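Local coordinates for protein peptidase, M20/M25/M40 family (Staphylococcus aureus, PDB 4EWT) that probably hydrolyses the amide bond of N-acylated amino acids or related substrates, as a manganese-binding amidohydrolase of the M20 peptidase family, at residues His101-Asp106 and Tyr359-Pro364; His164-Met169 and Phe346-Ala351; Met169-Val174 and Ala352-Glu357. One frame throughout, in Å; residues are numbered along the deposited sequence.

Contact 1 (His101-Asp106 and Tyr359-Pro364); sequences HACGHD and YPHHHP. With MN (manganese (II) ion), chain F; MN (manganese (II) ion), chain E.
C103 and H362 meet through a manganese ion: the SG of C103 lies 2.4 Å from the manganese of chain E, and H362 binds the same ion through NE2 at 2.5 Å, with the metal in the plane of the imidazole. C103 turns SG anti to its backbone N (chi1 -150°), and there the sulfur also reaches the manganese of chain F, at 2.6 Å, so that one atom bridges both metals. The CB of H362 points away from 101-106, but CG, anti to the carbonyl carbon (chi1 -69°), starts the ring back toward the metal, a place suited to an imidazole nitrogen. H105 binds the second ion through NE2 at 2.3 Å. The H362 N-H points almost straight at A102 O (2.8 Å, 173°), and the small methyl of A102 fits closely against the turn, CB lying 3.7 Å from H362 CA. H361 binds neither metal; its CD2 rim approaches C103 SG at 3.5 Å near the ring plane, while its NE2 is hydrogen-bonded to V165 O. E139 and H164 complete the protein ligands, and water 1 spans the pair. Such a cysteine-bridged dinuclear centre is consistent with an M20 co-catalytic site, where a metal-bound water would probably attack the amide.

Contact 2 (His164-Met169 and Phe346-Ala351); sequences HVMSTM and FIYTGA. With MN (manganese (II) ion), chain F.
H164 and Y348 are paired in parallel, the first of three bridges that continue through V165 with T349 and M166 with G350. The backbone ladder alternates between the strands: H164 N donates to I347 O (2.9 Å), T349 N to H164 O, and M166 N to T349 O. Beyond them the chain of 164-169 folds into a type I turn, and M166 O takes two hydrogen bonds from opposite faces of its carbonyl plane, one from M169 N within the turn and one from A351 N at 2.8 Å. A second bond from A351 N, to M169 O, is weak. These strands, 159-166 and 344-350, are neighbours in the mixed sheet of the M20 catalytic domain, and strand 159-166 carries a metal ligand, H164. It binds the manganese of chain F through NE2 at 2.3 Å; its other nitrogen, ND1, donates to V165 O at 2.8 Å with the acceptor in the ring plane, which fixes the ring's rotation. Among aromatic contacts, F346 reaches the same histidine with its tip, CZ lying 3.4 Å from H164 CB, and the two rings meet rim to rim with planes at 68°. Methionine suits position 166, on the same face of the sheet as H164 and Y348, because its flexible chain can fold over a ring: M166, bent at chi2 (-60°) and chi3 (-90°), sets CE over one face of Y348 and SD 3.6 Å from Y348 CD1, a Met-aromatic contact that M169 SD supplements obliquely. Y348 OH is hydrogen-bonded to Q182. V165, on the face it shares with T349, brings CB within 3.9 Å of A351 CB, where helix 372-386 lies against both residues through S372.

Contact 3 (Met169-Val174 and Ala352-Glu357); sequences MKTGKV and AVENGE
M169 and A352 join two loops at the ends of neighbouring strands of the mixed sheet of the M20 catalytic domain: segment 169-174 leads from strand 159-166 into strand 173-176, whereas the loop segment 352-357 follows strand 344-350. The carbonyl of M169 accepts the A352 N-H at 3.0 Å, with an N-H...O angle of 153°. A352 CB also packs 3.2 Å from M169 O, a close approach to which a small methyl is suited. K170 turns its CB away from the other loop, as befits a long charged residue at the surface, and approaches A352 chiefly through CA, while its backbone O accepts a hydrogen bond from Y175 OH. T171 points toward the neighbouring loop and carries the side-chain part of the contact. Threonine suits this place because one branch is polar and the other apolar: CG2, anti to the backbone N, lies loosely beside E354 OE1, whereas OG1 sits anti to the carbonyl carbon (chi1 -50°) and faces A352. The hydroxyl of T171 donates to the backbone of A352, OG1 lying 2.7 Å from A352 O with the donor tilted 30° from the carbonyl plane.

Contacts 2 and 3 are nested inside the long loop that contact 1 closes, and they cross each other along the chain, sharing M169. Their centres are about 9 Å apart, and both reach the mixed sheet, in which strand 344-350 lies between 159-166 and 173-176; G350 N probably bonds to K173 O between strands 344-350 and 173-176. Contact 1 lies about 12 Å from the centre of contact 2 and about 14 Å from that of contact 3. It is tied to contact 2 by the shared manganese of chain F, through H361, and by a probable hydrogen bond between S167 OG and Y359 O. The sheet thus supplies one metal ligand, H164, and loops and a helix start supply those of contact 1, while contact 3 joins loops at the surface.

Contact 1 (His101-Asp106 and Tyr359-Pro364)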
ATOM      1  N   HIS A 101     -30.688  26.848  10.138  1.00 44.19           N
ATOM      2  CA  HIS A 101     -31.485  25.616  10.143  1.00 41.60           C
ATOM      3  C   HIS A 101     -31.350  24.879   8.807  1.00 41.25           C
ATOM      4  O   HIS A 101     -32.256  24.932   7.963  1.00 41.53           O
ATOM      5  CB  HIS A 101     -32.956  25.887  10.461  1.00 40.93           C
ATOM      6  CG  HIS A 101     -33.269  25.886  11.925  1.00 40.72           C
ATOM      7  ND1 HIS A 101     -33.176  24.751  12.706  1.00 38.46           N
ATOM      8  CD2 HIS A 101     -33.684  26.879  12.747  1.00 41.42           C
ATOM      9  CE1 HIS A 101     -33.514  25.049  13.948  1.00 38.90           C
ATOM     10  NE2 HIS A 101     -33.824  26.333  14.000  1.00 41.33           N
ATOM     11  N   ALA A 102     -30.213  24.198   8.638  1.00 40.64           N
ATOM     12  CA  ALA A 102     -29.861  23.531   7.391  1.00 40.77           C
ATOM     13  C   ALA A 102     -30.313  22.066   7.307  1.00 38.59           C
ATOM     14  O   ALA A 102     -29.884  21.345   6.400  1.00 38.68           O
ATOM     15  CB  ALA A 102     -28.339  23.641   7.147  1.00 42.12           C
ATOM     16  N   CYS A 103     -31.169  21.636   8.239  1.00 36.57           N
ATOM     17  CA  CYS A 103     -31.667  20.245   8.278  1.00 34.96           C
ATOM     18  C   CYS A 103     -33.194  20.157   8.446  1.00 33.89           C
ATOM     19  O   CYS A 103     -33.744  19.067   8.630  1.00 33.00           O
ATOM     20  CB  CYS A 103     -30.966  19.444   9.383  1.00 33.59           C
ATOM     21  SG  CYS A 103     -30.800  17.663   9.060  1.00 33.96           S
ATOM     22  N   GLY A 104     -33.867  21.306   8.396  1.00 34.60           N
ATOM     23  CA  GLY A 104     -35.326  21.360   8.417  1.00 33.72           C
ATOM     24  C   GLY A 104     -35.926  21.190   9.799  1.00 32.38           C
ATOM     25  O   GLY A 104     -37.118  20.912   9.927  1.00 31.64           O
ATOM     26  N   HIS A 105     -35.104  21.365  10.832  1.00 31.95           N
ATOM     27  CA  HIS A 105     -35.558  21.250  12.224  1.00 31.25           C
ATOM     28  C   HIS A 105     -36.559  22.355  12.586  1.00 31.71           C
ATOM     29  O   HIS A 105     -37.436  22.155  13.420  1.00 31.16           O
ATOM     30  CB  HIS A 105     -34.369  21.274  13.190  1.00 31.37           C
ATOM     31  CG  HIS A 105     -33.485  20.067  13.109  1.00 31.47           C
ATOM     32  ND1 HIS A 105     -32.485  19.820  14.027  1.00 31.92           N
ATOM     33  CD2 HIS A 105     -33.447  19.039  12.227  1.00 30.08           C
ATOM     34  CE1 HIS A 105     -31.871  18.696  13.715  1.00 31.02           C
ATOM     35  NE2 HIS A 105     -32.432  18.204  12.626  1.00 31.27           N
ATOM     36  N   ASP A 106     -36.416  23.520  11.957  1.00 33.20           N
ATOM     37  CA  ASP A 106     -37.415  24.583  12.071  1.00 33.91           C
ATOM     38  C   ASP A 106     -38.768  24.108  11.528  1.00 32.89           C
ATOM     39  O   ASP A 106     -39.813  24.365  12.140  1.00 31.90           O
ATOM     40  CB  ASP A 106     -36.954  25.849  11.341  1.00 36.45           C
ATOM     41  CG  ASP A 106     -36.599  25.593   9.879  1.00 37.12           C
ATOM     42  OD1 ASP A 106     -36.133  24.478   9.538  1.00 36.12           O
ATOM     43  OD2 ASP A 106     -36.795  26.515   9.069  1.00 37.64           O
ATOM     44  N   TYR A 359     -30.696  21.013  -3.274  1.00 66.60           N
ATOM     45  CA  TYR A 359     -29.503  20.878  -2.433  1.00 64.59           C
ATOM     46  C   TYR A 359     -29.719  19.873  -1.298  1.00 59.75           C
ATOM     47  O   TYR A 359     -30.847  19.710  -0.830  1.00 57.99           O
ATOM     48  CB  TYR A 359     -29.103  22.227  -1.872  1.00 66.30           C
ATOM     49  N   PRO A 360     -28.639  19.193  -0.856  1.00 57.78           N
ATOM     50  CA  PRO A 360     -28.761  18.263   0.268  1.00 53.79           C
ATOM     51  C   PRO A 360     -28.722  18.976   1.622  1.00 52.43           C
ATOM     52  O   PRO A 360     -28.443  20.180   1.683  1.00 54.45           O
ATOM     53  CB  PRO A 360     -27.526  17.369   0.108  1.00 53.22           C
ATOM     54  CG  PRO A 360     -26.506  18.257  -0.508  1.00 56.55           C
ATOM     55  CD  PRO A 360     -27.272  19.197  -1.417  1.00 59.97           C
ATOM     56  N   HIS A 361     -28.984  18.222   2.688  1.00 49.17           N
ATOM     57  CA  HIS A 361     -28.932  18.728   4.066  1.00 48.16           C
ATOM     58  C   HIS A 361     -27.538  19.187   4.488  1.00 49.16           C
ATOM     59  O   HIS A 361     -26.526  18.649   4.018  1.00 49.39           O
ATOM     60  CB  HIS A 361     -29.446  17.662   5.038  1.00 45.21           C
ATOM     61  CG  HIS A 361     -30.911  17.389   4.909  1.00 45.71           C
ATOM     62  ND1 HIS A 361     -31.474  16.876   3.760  1.00 48.07           N
ATOM     63  CD2 HIS A 361     -31.929  17.556   5.786  1.00 45.70           C
ATOM     64  CE1 HIS A 361     -32.777  16.744   3.932  1.00 47.16           C
ATOM     65  NE2 HIS A 361     -33.079  17.151   5.152  1.00 46.16           N
ATOM     66  N   HIS A 362     -27.507  20.180   5.378  1.00 49.68           N
ATOM     67  CA  HIS A 362     -26.265  20.805   5.871  1.00 51.57           C
ATOM     68  C   HIS A 362     -25.556  21.738   4.871  1.00 55.11           C
ATOM     69  O   HIS A 362     -24.596  22.412   5.231  1.00 57.70           O
ATOM     70  CB  HIS A 362     -25.247  19.751   6.331  1.00 49.90           C
ATOM     71  CG  HIS A 362     -25.646  19.027   7.577  1.00 47.21           C
ATOM     72  ND1 HIS A 362     -24.784  18.835   8.633  1.00 47.33           N
ATOM     73  CD2 HIS A 362     -26.818  18.450   7.941  1.00 45.02           C
ATOM     74  CE1 HIS A 362     -25.399  18.160   9.587  1.00 44.95           C
ATOM     75  NE2 HIS A 362     -26.636  17.918   9.194  1.00 43.54           N
ATOM     76  N   HIS A 363     -26.029  21.777   3.629  1.00 55.98           N
ATOM     77  CA  HIS A 363     -25.501  22.694   2.605  1.00 59.77           C
ATOM     78  C   HIS A 363     -26.018  24.129   2.840  1.00 62.04           C
ATOM     79  O   HIS A 363     -27.172  24.303   3.229  1.00 60.66           O
ATOM     80  CB  HIS A 363     -25.914  22.180   1.219  1.00 60.33           C
ATOM     81  CG  HIS A 363     -25.247  22.875   0.072  1.00 65.35           C
ATOM     82  ND1 HIS A 363     -24.185  22.326  -0.616  1.00 66.91           N
ATOM     83  CD2 HIS A 363     -25.508  24.062  -0.524  1.00 69.25           C
ATOM     84  CE1 HIS A 363     -23.813  23.151  -1.579  1.00 71.58           C
ATOM     85  NE2 HIS A 363     -24.601  24.211  -1.545  1.00 73.27           N
ATOM     86  N   PRO A 364     -25.164  25.158   2.623  1.00 65.77           N
ATOM     87  CA  PRO A 364     -25.576  26.565   2.777  1.00 68.72           C
ATOM     88  C   PRO A 364     -26.801  26.985   1.958  1.00 69.51           C
ATOM     89  O   PRO A 364     -27.459  27.973   2.304  1.00 70.94           O
ATOM     90  CB  PRO A 364     -24.347  27.345   2.291  1.00 73.47           C
ATOM     91  CG  PRO A 364     -23.204  26.454   2.587  1.00 71.99           C
ATOM     92  CD  PRO A 364     -23.710  25.046   2.389  1.00 67.65           C
TER
HETATM   93 MN    MN F 402     -31.984  16.568  11.096  1.00 35.56          MN
HETATM   94 MN    MN E 401     -28.758  17.173  10.298  1.00 55.48          MN
HETATM   95  O   HOH W   1     -29.821  15.619  11.837  1.00 31.85           O
HETATM   96  O   HOH W   2     -32.898  15.347  12.761  1.00 36.08           O

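Contact 2 (His164-Met169 and Phe346-Ala351)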
ATOM      1  N   HIS A 164     -38.794  13.149   9.443  1.00 26.68           N
ATOM      2  CA  HIS A 164     -37.798  14.070   8.938  1.00 27.13           C
ATOM      3  C   HIS A 164     -38.186  14.474   7.525  1.00 29.11           C
ATOM      4  O   HIS A 164     -38.496  13.614   6.686  1.00 30.04           O
ATOM      5  CB  HIS A 164     -36.413  13.406   8.935  1.00 26.85           C
ATOM      6  CG  HIS A 164     -35.284  14.366   9.129  1.00 26.17           C
ATOM      7  ND1 HIS A 164     -34.914  15.279   8.168  1.00 27.44           N
ATOM      8  CD2 HIS A 164     -34.449  14.561  10.176  1.00 25.41           C
ATOM      9  CE1 HIS A 164     -33.890  15.987   8.609  1.00 29.87           C
ATOM     10  NE2 HIS A 164     -33.582  15.566   9.822  1.00 27.83           N
ATOM     11  N   VAL A 165     -38.204  15.780   7.273  1.00 30.56           N
ATOM     12  CA  VAL A 165     -38.303  16.308   5.910  1.00 33.56           C
ATOM     13  C   VAL A 165     -37.036  15.963   5.125  1.00 35.09           C
ATOM     14  O   VAL A 165     -35.918  16.059   5.653  1.00 34.16           O
ATOM     15  CB  VAL A 165     -38.513  17.839   5.884  1.00 34.47           C
ATOM     16  CG1 VAL A 165     -39.898  18.206   6.432  1.00 33.48           C
ATOM     17  CG2 VAL A 165     -37.393  18.577   6.651  1.00 34.36           C
ATOM     18  N   MET A 166     -37.219  15.549   3.874  1.00 37.64           N
ATOM     19  CA  MET A 166     -36.108  15.188   3.012  1.00 39.42           C
ATOM     20  C   MET A 166     -36.060  16.068   1.772  1.00 42.34           C
ATOM     21  O   MET A 166     -36.866  15.903   0.848  1.00 44.12           O
ATOM     22  CB  MET A 166     -36.197  13.717   2.623  1.00 40.33           C
ATOM     23  CG  MET A 166     -36.186  12.759   3.805  1.00 39.65           C
ATOM     24  SD  MET A 166     -34.695  12.865   4.811  1.00 39.73           S
ATOM     25  CE  MET A 166     -33.656  11.663   3.994  1.00 39.44           C
ATOM     26  N   SER A 167     -35.102  16.994   1.758  1.00 43.00           N
ATOM     27  CA  SER A 167     -34.936  17.952   0.659  1.00 46.09           C
ATOM     28  C   SER A 167     -34.524  17.264  -0.639  1.00 48.29           C
ATOM     29  O   SER A 167     -34.483  17.886  -1.698  1.00 51.19           O
ATOM     30  CB  SER A 167     -33.884  18.997   1.029  1.00 46.08           C
ATOM     31  OG  SER A 167     -32.577  18.444   0.957  1.00 46.00           O
ATOM     32  N   THR A 168     -34.239  15.971  -0.535  1.00 47.52           N
ATOM     33  CA  THR A 168     -33.691  15.172  -1.618  1.00 49.72           C
ATOM     34  C   THR A 168     -34.740  14.188  -2.154  1.00 50.94           C
ATOM     35  O   THR A 168     -34.509  13.489  -3.137  1.00 52.90           O
ATOM     36  CB  THR A 168     -32.403  14.443  -1.110  1.00 48.15           C
ATOM     37  OG1 THR A 168     -31.329  15.392  -1.010  1.00 48.66           O
ATOM     38  CG2 THR A 168     -31.977  13.282  -2.009  1.00 50.43           C
ATOM     39  N   MET A 169     -35.898  14.135  -1.506  1.00 50.08           N
ATOM     40  CA  MET A 169     -36.967  13.238  -1.944  1.00 51.98           C
ATOM     41  C   MET A 169     -38.192  14.015  -2.426  1.00 54.02           C
ATOM     42  O   MET A 169     -38.477  15.111  -1.939  1.00 53.13           O
ATOM     43  CB  MET A 169     -37.351  12.261  -0.835  1.00 49.79           C
ATOM     44  CG  MET A 169     -36.183  11.466  -0.269  1.00 48.77           C
ATOM     45  SD  MET A 169     -36.742  10.251   0.928  1.00 49.39           S
ATOM     46  CE  MET A 169     -37.065   8.851  -0.147  1.00 52.98           C
ATOM     47  N   PHE A 346     -39.195   5.953  12.247  1.00 28.29           N
ATOM     48  CA  PHE A 346     -38.746   7.258  11.794  1.00 27.05           C
ATOM     49  C   PHE A 346     -39.064   7.280  10.321  1.00 27.82           C
ATOM     50  O   PHE A 346     -38.552   6.456   9.567  1.00 28.78           O
ATOM     51  CB  PHE A 346     -37.243   7.399  12.043  1.00 25.93           C
ATOM     52  CG  PHE A 346     -36.707   8.801  11.883  1.00 24.46           C
ATOM     53  CD1 PHE A 346     -37.108   9.831  12.744  1.00 24.19           C
ATOM     54  CD2 PHE A 346     -35.772   9.084  10.900  1.00 23.01           C
ATOM     55  CE1 PHE A 346     -36.582  11.126  12.607  1.00 21.31           C
ATOM     56  CE2 PHE A 346     -35.230  10.377  10.762  1.00 22.81           C
ATOM     57  CZ  PHE A 346     -35.642  11.391  11.617  1.00 21.56           C
ATOM     58  N   ILE A 347     -39.945   8.188   9.917  1.00 28.37           N
ATOM     59  CA  ILE A 347     -40.387   8.234   8.522  1.00 30.01           C
ATOM     60  C   ILE A 347     -40.039   9.571   7.868  1.00 29.80           C
ATOM     61  O   ILE A 347     -39.673  10.527   8.549  1.00 29.08           O
ATOM     62  CB  ILE A 347     -41.905   7.904   8.367  1.00 31.58           C
ATOM     63  CG1 ILE A 347     -42.771   8.965   9.044  1.00 31.91           C
ATOM     64  CG2 ILE A 347     -42.209   6.496   8.899  1.00 32.85           C
ATOM     65  CD1 ILE A 347     -44.261   8.824   8.789  1.00 35.09           C
ATOM     66  N   TYR A 348     -40.148   9.631   6.548  1.00 31.13           N
ATOM     67  CA  TYR A 348     -39.709  10.796   5.811  1.00 31.80           C
ATOM     68  C   TYR A 348     -40.835  11.473   5.044  1.00 33.60           C
ATOM     69  O   TYR A 348     -41.713  10.802   4.494  1.00 35.46           O
ATOM     70  CB  TYR A 348     -38.609  10.413   4.824  1.00 32.79           C
ATOM     71  CG  TYR A 348     -37.454   9.634   5.407  1.00 32.21           C
ATOM     72  CD1 TYR A 348     -36.609  10.201   6.362  1.00 31.79           C
ATOM     73  CD2 TYR A 348     -37.188   8.337   4.980  1.00 34.13           C
ATOM     74  CE1 TYR A 348     -35.527   9.495   6.880  1.00 31.18           C
ATOM     75  CE2 TYR A 348     -36.105   7.619   5.487  1.00 34.24           C
ATOM     76  CZ  TYR A 348     -35.287   8.204   6.441  1.00 33.00           C
ATOM     77  OH  TYR A 348     -34.223   7.502   6.953  1.00 33.59           O
ATOM     78  N   THR A 349     -40.796  12.804   5.014  1.00 33.35           N
ATOM     79  CA  THR A 349     -41.691  13.593   4.176  1.00 35.04           C
ATOM     80  C   THR A 349     -40.907  14.225   3.017  1.00 36.64           C
ATOM     81  O   THR A 349     -39.980  15.013   3.238  1.00 35.43           O
ATOM     82  CB  THR A 349     -42.394  14.730   4.967  1.00 34.68           C
ATOM     83  OG1 THR A 349     -43.099  14.194   6.094  1.00 33.69           O
ATOM     84  CG2 THR A 349     -43.382  15.476   4.057  1.00 36.06           C
ATOM     85  N   GLY A 350     -41.293  13.893   1.788  1.00 39.13           N
ATOM     86  CA  GLY A 350     -40.666  14.493   0.616  1.00 42.04           C
ATOM     87  C   GLY A 350     -40.719  16.008   0.715  1.00 43.33           C
ATOM     88  O   GLY A 350     -41.778  16.587   0.987  1.00 43.71           O
ATOM     89  N   ALA A 351     -39.576  16.650   0.505  1.00 44.14           N
ATOM     90  CA  ALA A 351     -39.472  18.098   0.665  1.00 45.75           C
ATOM     91  C   ALA A 351     -38.637  18.783  -0.425  1.00 49.04           C
ATOM     92  O   ALA A 351     -38.229  19.933  -0.258  1.00 49.98           O
ATOM     93  CB  ALA A 351     -38.917  18.422   2.045  1.00 43.34           C
TER
HETATM   94 MN    MN F 402     -31.984  16.568  11.096  1.00 35.56          MN
HETATM   95  O   HOH W   1     -29.821  15.619  11.837  1.00 31.85           O
HETATM   96  O   HOH W   2     -32.898  15.347  12.761  1.00 36.08           O

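Contact 3 (Met169-Val174 and Ala352-Glu357)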
ATOM      1  N   MET A 169     -35.898  14.135  -1.506  1.00 50.08           N
ATOM      2  CA  MET A 169     -36.967  13.238  -1.944  1.00 51.98           C
ATOM      3  C   MET A 169     -38.192  14.015  -2.426  1.00 54.02           C
ATOM      4  O   MET A 169     -38.477  15.111  -1.939  1.00 53.13           O
ATOM      5  CB  MET A 169     -37.351  12.261  -0.835  1.00 49.79           C
ATOM      6  CG  MET A 169     -36.183  11.466  -0.269  1.00 48.77           C
ATOM      7  SD  MET A 169     -36.742  10.251   0.928  1.00 49.39           S
ATOM      8  CE  MET A 169     -37.065   8.851  -0.147  1.00 52.98           C
ATOM      9  N   LYS A 170     -38.915  13.417  -3.368  1.00 52.19           N
ATOM     10  CA  LYS A 170     -40.006  14.079  -4.081  1.00 54.21           C
ATOM     11  C   LYS A 170     -41.169  14.459  -3.176  1.00 54.97           C
ATOM     12  O   LYS A 170     -41.737  13.611  -2.486  1.00 54.85           O
ATOM     13  CB  LYS A 170     -40.495  13.189  -5.224  1.00 55.02           C
ATOM     14  CG  LYS A 170     -41.291  13.924  -6.306  1.00 58.44           C
ATOM     15  CD  LYS A 170     -40.928  13.393  -7.692  1.00 60.58           C
ATOM     16  CE  LYS A 170     -39.468  13.714  -8.036  1.00 60.46           C
ATOM     17  NZ  LYS A 170     -38.879  12.751  -9.008  1.00 61.32           N
ATOM     18  N   THR A 171     -41.505  15.748  -3.190  1.00 56.08           N
ATOM     19  CA  THR A 171     -42.662  16.278  -2.477  1.00 57.06           C
ATOM     20  C   THR A 171     -43.942  15.677  -3.050  1.00 58.24           C
ATOM     21  O   THR A 171     -44.024  15.393  -4.248  1.00 59.14           O
ATOM     22  CB  THR A 171     -42.710  17.820  -2.566  1.00 58.22           C
ATOM     23  OG1 THR A 171     -41.436  18.360  -2.194  1.00 57.46           O
ATOM     24  CG2 THR A 171     -43.772  18.392  -1.639  1.00 59.11           C
ATOM     25  N   GLY A 172     -44.928  15.468  -2.184  1.00 58.39           N
ATOM     26  CA  GLY A 172     -46.186  14.858  -2.579  1.00 59.10           C
ATOM     27  C   GLY A 172     -46.391  13.473  -2.000  1.00 58.05           C
ATOM     28  O   GLY A 172     -47.419  12.840  -2.248  1.00 58.98           O
ATOM     29  N   LYS A 173     -45.408  12.995  -1.235  1.00 56.08           N
ATOM     30  CA  LYS A 173     -45.529  11.705  -0.543  1.00 55.03           C
ATOM     31  C   LYS A 173     -44.622  11.519   0.675  1.00 52.57           C
ATOM     32  O   LYS A 173     -43.692  12.288   0.898  1.00 51.76           O
ATOM     33  CB  LYS A 173     -45.386  10.518  -1.510  1.00 55.26           C
ATOM     34  CG  LYS A 173     -44.323  10.645  -2.567  1.00 55.76           C
ATOM     35  CD  LYS A 173     -44.588   9.629  -3.665  1.00 58.42           C
ATOM     36  CE  LYS A 173     -43.732   9.898  -4.891  1.00 59.23           C
ATOM     37  NZ  LYS A 173     -44.337   9.260  -6.090  1.00 61.28           N
ATOM     38  N   VAL A 174     -44.940  10.494   1.463  1.00 51.48           N
ATOM     39  CA  VAL A 174     -44.174  10.112   2.645  1.00 49.37           C
ATOM     40  C   VAL A 174     -43.512   8.758   2.425  1.00 47.88           C
ATOM     41  O   VAL A 174     -44.049   7.908   1.708  1.00 48.30           O
ATOM     42  CB  VAL A 174     -45.044  10.065   3.938  1.00 50.03           C
ATOM     43  CG1 VAL A 174     -45.426  11.467   4.383  1.00 50.00           C
ATOM     44  CG2 VAL A 174     -46.282   9.199   3.747  1.00 50.92           C
ATOM     45  N   ALA A 352     -38.389  18.083  -1.531  1.00 51.30           N
ATOM     46  CA  ALA A 352     -37.631  18.649  -2.655  1.00 55.43           C
ATOM     47  C   ALA A 352     -38.375  19.826  -3.296  1.00 59.44           C
ATOM     48  O   ALA A 352     -39.558  19.718  -3.619  1.00 60.62           O
ATOM     49  CB  ALA A 352     -37.319  17.580  -3.698  1.00 56.47           C
ATOM     50  N   VAL A 353     -37.669  20.943  -3.462  1.00 62.05           N
ATOM     51  CA  VAL A 353     -38.241  22.157  -4.053  1.00 66.66           C
ATOM     52  C   VAL A 353     -38.732  21.904  -5.481  1.00 71.12           C
ATOM     53  O   VAL A 353     -38.150  21.097  -6.208  1.00 71.85           O
ATOM     54  CB  VAL A 353     -37.240  23.348  -4.016  1.00 68.68           C
ATOM     55  CG1 VAL A 353     -37.057  23.858  -2.590  1.00 65.65           C
ATOM     56  CG2 VAL A 353     -35.890  22.960  -4.625  1.00 69.68           C
ATOM     57  N   GLU A 354     -39.812  22.584  -5.864  1.00 74.65           N
ATOM     58  CA  GLU A 354     -40.446  22.376  -7.171  1.00 79.66           C
ATOM     59  C   GLU A 354     -39.571  22.887  -8.311  1.00 84.47           C
ATOM     60  O   GLU A 354     -39.273  22.149  -9.251  1.00 86.48           O
ATOM     61  CB  GLU A 354     -41.832  23.041  -7.238  1.00 81.87           C
ATOM     62  CG  GLU A 354     -42.595  23.130  -5.915  1.00 78.81           C
ATOM     63  CD  GLU A 354     -43.055  21.782  -5.361  1.00 76.27           C
ATOM     64  OE1 GLU A 354     -43.822  21.790  -4.373  1.00 73.74           O
ATOM     65  OE2 GLU A 354     -42.658  20.723  -5.895  1.00 76.16           O
ATOM     66  N   ASN A 355     -39.018  24.062  -8.106  1.00 86.36           N
ATOM     67  CA  ASN A 355     -38.206  24.736  -9.093  1.00 91.47           C
ATOM     68  C   ASN A 355     -36.873  25.134  -8.522  1.00 90.33           C
ATOM     69  O   ASN A 355     -36.724  25.308  -7.347  1.00 86.85           O
ATOM     70  CB  ASN A 355     -38.922  25.999  -9.584  1.00 91.91           C
ATOM     71  CG  ASN A 355     -40.107  25.700 -10.496  1.00 95.11           C
ATOM     72  OD1 ASN A 355     -39.946  25.520 -11.704  1.00 99.53           O
ATOM     73  ND2 ASN A 355     -41.303  25.640  -9.918  1.00 93.19           N
ATOM     74  N   GLY A 356     -35.897  25.317  -9.370  1.00 94.01           N
ATOM     75  CA  GLY A 356     -34.548  25.598  -8.880  1.00 93.27           C
ATOM     76  C   GLY A 356     -33.747  24.372  -8.479  1.00 89.08           C
ATOM     77  O   GLY A 356     -34.245  23.244  -8.520  1.00 86.65           O
ATOM     78  N   GLU A 357     -32.496  24.606  -8.088  1.00 88.65           N
ATOM     79  CA  GLU A 357     -31.578  23.545  -7.674  1.00 84.99           C
ATOM     80  C   GLU A 357     -32.067  22.805  -6.428  1.00 79.30           C
ATOM     81  O   GLU A 357     -32.682  23.400  -5.543  1.00 77.98           O
ATOM     82  CB  GLU A 357     -30.195  24.116  -7.436  1.00 86.18           C
TER